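Uncharacterized protein MJ0764 (Methanocaldococcus jannaschii, PDB 2B8M) is of unknown function but adopts the double-stranded beta-helix fold of the RmlC-like cupins and belongs to the cupin family. Local coordinates at residues His31-Arg36 and Ile93-Val98; Glu57-Leu62 and Gln87-Asp92. One frame throughout, in Å; residues are numbered along the deposited sequence.

Contact 1 of 2, residues His31-Arg36 and Ile93-Val98; sequences HIVLPR and ILEFFV
His31 and Glu95 both send CG anti to the backbone N (chi1 172° and -171°), and this, with the extended Glu95 chain, brings imidazole and carboxylate together on the face shared with Val33 and Phe97. His31 NE2 donates to Glu95 OE2 at 2.6 Å; the oxygen lies in the ring plane and is approached on its anti side, while ring and carboxylate planes stand 65° apart. Next door, His31 CD2 sits 3.6 Å from Phe97 CE2, over one face of the phenyl ring and toward its rim. On the reverse face, beside Leu34 and Leu94, Ile32 CB lies over one face of the Phe96 ring, toward its rim, in a CH-pi contact, 3.9 Å from the centroid. The antiparallel strands that carry these side chains, part of the five-stranded sheet of the cupin barrel, are joined by paired backbone bonds at Ile32-Phe96 and Leu34-Leu94, such as Leu34 N to Leu94 O at 2.7 Å. Met58 and Ile86 of the other sheet pack on Phe96, placing that face in the barrel interior. With ND1 bonded to Glu19 OE1, His31 has a carboxylate at each ring nitrogen, an arrangement that would probably favour a protonated, positively charged imidazole.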
loop_
_atom_site.group_PDB
_atom_site.type_symbol
_atom_site.label_atom_id
_atom_site.label_comp_id
_atom_site.label_asym_id
_atom_site.label_seq_id
_atom_site.Cartn_x
_atom_site.Cartn_y
_atom_site.Cartn_z
ATOM N N HIS A 31 3.361 -8.004 -0.859
ATOM C CA HIS A 31 2.555 -8.099 -2.046
ATOM C C HIS A 31 2.133 -9.551 -2.214
ATOM O O HIS A 31 2.964 -10.449 -2.205
ATOM C CB HIS A 31 3.346 -7.627 -3.227
ATOM C CG HIS A 31 2.669 -7.865 -4.541
ATOM N ND1 HIS A 31 3.178 -8.729 -5.474
ATOM C CD2 HIS A 31 1.521 -7.374 -5.058
ATOM C CE1 HIS A 31 2.385 -8.739 -6.534
ATOM N NE2 HIS A 31 1.383 -7.911 -6.314
ATOM N N ILE A 32 0.838 -9.772 -2.331
ATOM C CA ILE A 32 0.301 -11.129 -2.394
ATOM C C ILE A 32 -0.612 -11.302 -3.629
ATOM O O ILE A 32 -1.443 -10.453 -3.920
ATOM C CB ILE A 32 -0.464 -11.526 -1.110
ATOM C CG1 ILE A 32 0.486 -11.392 0.102
ATOM C CG2 ILE A 32 -0.984 -12.944 -1.216
ATOM C CD1 ILE A 32 -0.128 -11.577 1.386
ATOM N N VAL A 33 -0.390 -12.407 -4.338
ATOM C CA VAL A 33 -1.274 -12.882 -5.367
ATOM C C VAL A 33 -1.747 -14.265 -5.026
ATOM O O VAL A 33 -0.929 -15.177 -4.776
ATOM C CB VAL A 33 -0.592 -12.869 -6.760
ATOM C CG1 VAL A 33 -1.568 -13.301 -7.858
ATOM C CG2 VAL A 33 -0.052 -11.496 -7.022
ATOM N N LEU A 34 -3.074 -14.424 -5.023
ATOM C CA LEU A 34 -3.696 -15.720 -4.794
ATOM C C LEU A 34 -4.565 -16.029 -5.955
ATOM O O LEU A 34 -5.594 -15.367 -6.181
ATOM C CB LEU A 34 -4.557 -15.703 -3.512
ATOM C CG LEU A 34 -3.817 -15.425 -2.205
ATOM C CD1 LEU A 34 -4.829 -15.435 -1.086
ATOM C CD2 LEU A 34 -2.726 -16.468 -1.961
ATOM N N PRO A 35 -4.169 -17.032 -6.735
ATOM C CA PRO A 35 -5.088 -17.606 -7.693
ATOM C C PRO A 35 -6.344 -18.199 -7.036
ATOM O O PRO A 35 -6.365 -18.484 -5.828
ATOM C CB PRO A 35 -4.264 -18.731 -8.339
ATOM C CG PRO A 35 -2.855 -18.315 -8.134
ATOM C CD PRO A 35 -2.834 -17.651 -6.793
ATOM N N ARG A 36 -7.388 -18.385 -7.836
ATOM C CA ARG A 36 -8.602 -19.007 -7.327
ATOM C C ARG A 36 -8.283 -20.318 -6.633
ATOM O O ARG A 36 -7.592 -21.167 -7.188
ATOM C CB ARG A 36 -9.630 -19.297 -8.430
ATOM C CG ARG A 36 -11.008 -19.535 -7.870
ATOM C CD ARG A 36 -11.990 -19.981 -8.945
ATOM N NE ARG A 36 -12.204 -18.938 -9.939
ATOM C CZ ARG A 36 -13.208 -18.074 -9.938
ATOM N NH1 ARG A 36 -14.114 -18.067 -8.986
ATOM N NH2 ARG A 36 -13.301 -17.193 -10.903
ATOM N N ILE A 93 -8.017 -14.274 -9.963
ATOM C CA ILE A 93 -6.786 -13.790 -9.384
ATOM C C ILE A 93 -7.100 -12.690 -8.368
ATOM O O ILE A 93 -7.715 -11.664 -8.707
ATOM C CB ILE A 93 -5.833 -13.182 -10.452
ATOM C CG1 ILE A 93 -5.353 -14.219 -11.473
ATOM C CG2 ILE A 93 -4.644 -12.507 -9.795
ATOM C CD1 ILE A 93 -4.332 -15.225 -10.915
ATOM N N LEU A 94 -6.618 -12.866 -7.136
ATOM C CA LEU A 94 -6.757 -11.853 -6.109
ATOM C C LEU A 94 -5.377 -11.339 -5.866
ATOM O O LEU A 94 -4.474 -12.141 -5.621
ATOM C CB LEU A 94 -7.221 -12.456 -4.797
ATOM C CG LEU A 94 -7.154 -11.712 -3.447
ATOM C CD1 LEU A 94 -7.955 -10.410 -3.459
ATOM C CD2 LEU A 94 -7.679 -12.568 -2.383
ATOM N N GLU A 95 -5.237 -10.027 -5.935
ATOM C CA GLU A 95 -3.980 -9.346 -5.737
ATOM C C GLU A 95 -4.168 -8.223 -4.721
ATOM O O GLU A 95 -5.047 -7.378 -4.881
ATOM C CB GLU A 95 -3.445 -8.797 -7.069
ATOM C CG GLU A 95 -2.056 -8.269 -6.933
ATOM C CD GLU A 95 -1.463 -7.774 -8.230
ATOM O OE1 GLU A 95 -2.157 -7.859 -9.260
ATOM O OE2 GLU A 95 -0.306 -7.284 -8.217
ATOM N N PHE A 96 -3.326 -8.207 -3.691
ATOM C CA PHE A 96 -3.394 -7.160 -2.651
ATOM C C PHE A 96 -2.022 -6.834 -2.088
ATOM O O PHE A 96 -1.086 -7.637 -2.209
ATOM C CB PHE A 96 -4.402 -7.484 -1.545
ATOM C CG PHE A 96 -4.158 -8.756 -0.852
ATOM C CD1 PHE A 96 -4.482 -9.950 -1.453
ATOM C CD2 PHE A 96 -3.606 -8.782 0.413
ATOM C CE1 PHE A 96 -4.256 -11.171 -0.787
ATOM C CE2 PHE A 96 -3.363 -9.963 1.076
ATOM C CZ PHE A 96 -3.673 -11.171 0.469
ATOM N N PHE A 97 -1.918 -5.658 -1.489
ATOM C CA PHE A 97 -0.812 -5.329 -0.620
ATOM C C PHE A 97 -1.234 -5.394 0.821
ATOM O O PHE A 97 -2.376 -5.097 1.150
ATOM C CB PHE A 97 -0.246 -3.945 -0.925
ATOM C CG PHE A 97 0.299 -3.842 -2.318
ATOM C CD1 PHE A 97 -0.528 -3.503 -3.387
ATOM C CD2 PHE A 97 1.638 -4.123 -2.562
ATOM C CE1 PHE A 97 -0.006 -3.461 -4.652
ATOM C CE2 PHE A 97 2.156 -4.053 -3.829
ATOM C CZ PHE A 97 1.343 -3.737 -4.867
ATOM N N VAL A 98 -0.275 -5.752 1.662
ATOM C CA VAL A 98 -0.459 -5.798 3.093
ATOM C C VAL A 98 0.458 -4.739 3.673
ATOM O O VAL A 98 1.642 -4.760 3.401
ATOM C CB VAL A 98 -0.057 -7.157 3.676
ATOM C CG1 VAL A 98 -0.206 -7.173 5.155
ATOM C CG2 VAL A 98 -0.888 -8.282 3.070
#

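Contact 2 of 2, residues Glu57-Leu62 and Gln87-Asp92; sequences EMTLTL and QNINSD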
loop_
_atom_site.group_PDB
_atom_site.type_symbol
_atom_site.label_atom_id
_atom_site.label_comp_id
_atom_site.label_asym_id
_atom_site.label_seq_id
_atom_site.Cartn_x
_atom_site.Cartn_y
_atom_site.Cartn_z
ATOM N N GLU A 57 -11.271 -10.576 -5.805
ATOM C CA GLU A 57 -12.160 -10.551 -4.665
ATOM C C GLU A 57 -11.581 -11.406 -3.557
ATOM O O GLU A 57 -11.196 -12.561 -3.784
ATOM C CB GLU A 57 -13.524 -11.093 -5.076
ATOM C CG GLU A 57 -14.580 -11.106 -3.958
ATOM C CD GLU A 57 -15.954 -11.485 -4.487
ATOM O OE1 GLU A 57 -16.261 -11.120 -5.644
ATOM O OE2 GLU A 57 -16.711 -12.160 -3.764
HETATM N N MSE A 58 -11.530 -10.821 -2.358
HETATM C CA MSE A 58 -11.015 -11.476 -1.184
HETATM C C MSE A 58 -12.168 -11.916 -0.328
HETATM O O MSE A 58 -13.109 -11.176 -0.167
HETATM C CB MSE A 58 -10.187 -10.476 -0.371
HETATM C CG MSE A 58 -9.760 -11.013 0.971
HETATM SE SE MSE A 58 -8.845 -9.646 2.010
HETATM C CE MSE A 58 -7.238 -9.393 0.783
ATOM N N THR A 59 -12.066 -13.115 0.239
ATOM C CA THR A 59 -12.971 -13.572 1.260
ATOM C C THR A 59 -12.168 -13.555 2.554
ATOM O O THR A 59 -11.172 -14.280 2.717
ATOM C CB THR A 59 -13.529 -14.964 0.903
ATOM O OG1 THR A 59 -14.242 -14.870 -0.321
ATOM C CG2 THR A 59 -14.486 -15.461 1.956
ATOM N N LEU A 60 -12.605 -12.699 3.469
ATOM C CA LEU A 60 -11.914 -12.423 4.719
ATOM C C LEU A 60 -12.788 -12.864 5.891
ATOM O O LEU A 60 -13.902 -12.413 6.055
ATOM C CB LEU A 60 -11.674 -10.915 4.826
ATOM C CG LEU A 60 -10.939 -10.483 6.088
ATOM C CD1 LEU A 60 -9.527 -11.026 6.093
ATOM C CD2 LEU A 60 -10.931 -8.961 6.193
ATOM N N THR A 61 -12.310 -13.820 6.671
ATOM C CA THR A 61 -13.000 -14.263 7.857
ATOM C C THR A 61 -12.202 -13.821 9.068
ATOM O O THR A 61 -11.039 -14.199 9.230
ATOM C CB THR A 61 -13.225 -15.807 7.877
ATOM O OG1 THR A 61 -13.803 -16.222 6.620
ATOM C CG2 THR A 61 -14.181 -16.171 8.957
ATOM N N LEU A 62 -12.852 -13.027 9.921
ATOM C CA LEU A 62 -12.261 -12.521 11.115
ATOM C C LEU A 62 -12.997 -13.084 12.314
ATOM O O LEU A 62 -14.244 -13.065 12.383
ATOM C CB LEU A 62 -12.307 -10.996 11.171
ATOM C CG LEU A 62 -11.623 -10.221 10.059
ATOM C CD1 LEU A 62 -11.710 -8.745 10.394
ATOM C CD2 LEU A 62 -10.178 -10.638 9.873
ATOM N N GLN A 87 -8.837 -15.781 1.926
ATOM C CA GLN A 87 -9.049 -16.760 0.869
ATOM C C GLN A 87 -9.432 -16.081 -0.436
ATOM O O GLN A 87 -10.046 -15.012 -0.432
ATOM C CB GLN A 87 -10.180 -17.716 1.232
ATOM C CG GLN A 87 -10.045 -18.474 2.527
ATOM C CD GLN A 87 -11.305 -19.233 2.788
ATOM O OE1 GLN A 87 -11.373 -20.467 2.611
ATOM N NE2 GLN A 87 -12.337 -18.511 3.181
ATOM N N ASN A 88 -9.012 -16.668 -1.564
ATOM C CA ASN A 88 -9.606 -16.360 -2.832
ATOM C C ASN A 88 -10.485 -17.477 -3.318
ATOM O O ASN A 88 -10.027 -18.485 -3.864
ATOM C CB ASN A 88 -8.563 -16.018 -3.893
ATOM C CG ASN A 88 -9.194 -15.614 -5.231
ATOM O OD1 ASN A 88 -10.396 -15.331 -5.320
ATOM N ND2 ASN A 88 -8.404 -15.645 -6.274
ATOM N N ILE A 89 -11.773 -17.283 -3.118
ATOM C CA ILE A 89 -12.781 -18.228 -3.571
ATOM C C ILE A 89 -13.425 -17.765 -4.884
ATOM O O ILE A 89 -13.716 -18.576 -5.763
ATOM C CB ILE A 89 -13.859 -18.371 -2.507
ATOM C CG1 ILE A 89 -13.235 -18.857 -1.198
ATOM C CG2 ILE A 89 -14.955 -19.330 -2.963
ATOM C CD1 ILE A 89 -14.218 -18.965 -0.064
ATOM N N ASN A 90 -13.659 -16.469 -4.998
ATOM C CA ASN A 90 -14.614 -15.943 -5.961
ATOM C C ASN A 90 -14.004 -15.214 -7.148
ATOM O O ASN A 90 -14.749 -14.636 -7.927
ATOM C CB ASN A 90 -15.590 -14.996 -5.239
ATOM C CG ASN A 90 -16.444 -15.721 -4.191
ATOM O OD1 ASN A 90 -16.796 -16.872 -4.357
ATOM N ND2 ASN A 90 -16.721 -15.042 -3.086
ATOM N N SER A 91 -12.679 -15.233 -7.318
ATOM C CA SER A 91 -12.053 -14.534 -8.436
ATOM C C SER A 91 -10.912 -15.359 -9.009
ATOM O O SER A 91 -10.368 -16.230 -8.324
ATOM C CB SER A 91 -11.541 -13.151 -8.032
ATOM O OG SER A 91 -10.481 -13.206 -7.082
ATOM N N ASP A 92 -10.598 -15.114 -10.274
ATOM C CA ASP A 92 -9.537 -15.851 -10.948
ATOM C C ASP A 92 -8.216 -15.548 -10.270
ATOM O O ASP A 92 -7.395 -16.448 -10.047
ATOM C CB ASP A 92 -9.467 -15.484 -12.440
ATOM C CG ASP A 92 -10.575 -16.130 -13.264
ATOM O OD1 ASP A 92 -11.212 -17.092 -12.785
ATOM O OD2 ASP A 92 -10.821 -15.647 -14.393
HETATM O O HOH W 1 -12.819 -14.602 -2.915
HETATM O O HOH W 2 -11.875 -16.409 4.577
#
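Thr59 and Gln87 form an antiparallel hydrogen-bonded pair, Thr59 N to Gln87 O and Gln87 N to Thr59 O both 2.9 Å, after which segment 87-92 leaves the four-stranded sheet of the cupin barrel and turns back past Glu57. An Asx motif shapes that turn: Asn88 OD1 accepts from Ser91 N, in the carbonyl plane and on a lone pair, and from Ser91 OG, which comes from above that plane. Ser91 OG, set between its own backbone N and carbonyl carbon (chi1 65°), is itself the acceptor for Glu57 N at 3.0 Å, so one hydroxyl joins the start of strand 57-62 to the turn. Glu57 reaches out in an extended chain, and Asn90 ND2 meets its OE2 at 3.0 Å from above the carboxylate plane, with a bent N-H...O angle of 142°; the other oxygen, OE1, makes a salt bridge with Lys71. Thr59 turns CG2 toward Ile89 CD1 and Gln87 NE2, while its OG1 is also bonded to Asn69. Two waters complete the seam. One donates to Glu57 O and Thr59 OG1 and accepts from Asn90 N; the other donates to Thr59 O, hydrogen-bonds Thr61 OG1 at 2.8 Å, and accepts from Gln87 NE2 at 2.6 Å.

How the contacts relate
From the N terminus, the chain passes strands 5-8 and 17-23 before reaching 31-36, the first segment of contact 1, then runs through strands 49-55 and 57-62 of the two sheets. Contact 2 closes the inner loop when 87-92 returns to 57-62, and contact 1 closes the outer one directly afterwards, as 93-98 follows on to pair with 31-36; the smaller loop thus lies wholly within the larger. Contact 1 belongs to the five-stranded sheet, and contact 2 lies at the end of the inner strand pair, 57-62 and 83-87, of the four-stranded one. They meet where the turn passes between sheets: Arg36 NH2 forms a salt bridge with Asp92 OD1 at 2.8 Å, and Asn88 ND2 probably hydrogen-bonds to Leu34 O.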